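Local coordinates for protein putative acetyl/propionyl-CoA carboxylase, alpha subunit (Methylibium petroleiphilum, PDB 2O1Q) that is a zinc-binding cupin-like protein, probably an oxidoreductase and possibly an acetylacetone dioxygenase, at residues D50-A53 with G54-F57. Sequence-based numbering, arbitrary orientation.
Sequences DCPA and GSSF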
loop_
_atom_site.group_PDB
_atom_site.type_symbol
_atom_site.label_atom_id
_atom_site.label_comp_id
_atom_site.label_asym_id
_atom_site.label_seq_id
_atom_site.Cartn_x
_atom_site.Cartn_y
_atom_site.Cartn_z
ATOM N N ASP A 50 21.835 -12.386 6.624
ATOM C CA ASP A 50 22.922 -12.814 7.512
ATOM C C ASP A 50 24.156 -12.133 6.955
ATOM O O ASP A 50 24.592 -12.439 5.853
ATOM C CB ASP A 50 23.072 -14.327 7.468
ATOM C CG ASP A 50 24.164 -14.818 8.376
ATOM O OD1 ASP A 50 24.191 -14.374 9.535
ATOM O OD2 ASP A 50 24.975 -15.626 7.936
ATOM N N CYS A 51 24.739 -11.229 7.727
ATOM C CA CYS A 51 25.717 -10.320 7.203
ATOM C C CYS A 51 26.967 -10.377 8.025
ATOM O O CYS A 51 26.969 -9.955 9.173
ATOM C CB CYS A 51 25.174 -8.914 7.240
ATOM S SG CYS A 51 23.594 -8.591 6.462
ATOM N N PRO A 52 28.045 -10.880 7.436
ATOM C CA PRO A 52 29.307 -10.964 8.141
ATOM C C PRO A 52 29.808 -9.596 8.536
ATOM O O PRO A 52 29.486 -8.650 7.883
ATOM C CB PRO A 52 30.239 -11.587 7.120
ATOM C CG PRO A 52 29.302 -12.361 6.284
ATOM C CD PRO A 52 28.156 -11.535 6.137
ATOM N N ALA A 53 30.589 -9.552 9.593
ATOM C CA ALA A 53 31.297 -8.319 9.936
ATOM C C ALA A 53 32.100 -7.845 8.741
ATOM O O ALA A 53 32.760 -8.666 8.064
ATOM C CB ALA A 53 32.214 -8.591 11.086
ATOM N N GLY A 54 32.043 -6.548 8.439
ATOM C CA GLY A 54 32.750 -6.015 7.264
ATOM C C GLY A 54 31.937 -5.957 5.981
ATOM O O GLY A 54 32.407 -5.446 4.960
ATOM N N SER A 55 30.769 -6.564 6.009
ATOM C CA SER A 55 29.929 -6.591 4.824
ATOM C C SER A 55 29.084 -5.319 4.570
ATOM O O SER A 55 28.930 -4.462 5.431
ATOM C CB SER A 55 29.043 -7.849 4.788
ATOM O OG SER A 55 28.086 -7.821 5.808
ATOM N N SER A 56 28.626 -5.208 3.335
ATOM C CA SER A 56 27.886 -4.057 2.936
ATOM C C SER A 56 27.018 -4.299 1.733
ATOM O O SER A 56 27.301 -5.193 0.959
ATOM C CB SER A 56 28.777 -2.823 2.667
ATOM O OG SER A 56 29.702 -3.078 1.585
ATOM N N PHE A 57 26.009 -3.444 1.530
ATOM C CA PHE A 57 25.237 -3.417 0.307
ATOM C C PHE A 57 25.601 -2.291 -0.615
ATOM O O PHE A 57 26.024 -1.242 -0.145
ATOM C CB PHE A 57 23.802 -3.243 0.659
ATOM C CG PHE A 57 23.177 -4.442 1.262
ATOM C CD1 PHE A 57 22.732 -5.492 0.488
ATOM C CD2 PHE A 57 22.976 -4.497 2.623
ATOM C CE1 PHE A 57 22.061 -6.603 1.080
ATOM C CE2 PHE A 57 22.367 -5.539 3.209
ATOM C CZ PHE A 57 21.903 -6.636 2.449
#
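With chi1 at 67°, the hydroxyl of Ser55 sits between its own backbone N and carbonyl carbon, turned back across the turn onto Pro52; the CB of Cys51, not its sulfur, meets the serine. Ser55 OG gives its proton to Pro52 O at 2.6 Å, in the plane of that carbonyl. The same oxygen also accepts the backbone bond Ser55 N to Pro52 O, 3.1 Å long, whose donor stands above the carbonyl plane. Two donors of one residue thus grip a single oxygen, and the OG bond fixes the rotation of the hydroxyl. Carbon closes round OG as well: Cys51 CB lies 3.4 Å from Ser55 OG, and the proline ring brings its CD to 3.7 Å from the same Ser55 OG. An alanine in place of Ser55 would probably keep the turn's backbone bond but leave Pro52 O without its second donor and open a small gap beside Cys51 CB. The backbone bond closes a type II beta turn, Pro52 to Ser55, with Gly54 at its third position; there phi is positive, and a CB would collide with Ala53 O. Pro52, Ala53 and Gly54 lie toward the surface, while Cys51 and Ser55 are buried against Phe107 of strand 106-107. The turn carries the chain from strand 44-51, joined by a backbone hydrogen bond of Cys51 with Ser111 to strand 110-118, into strand 55-62 of the other cupin sheet, which farther along supplies two of the three histidine zinc ligands, His60 and His62.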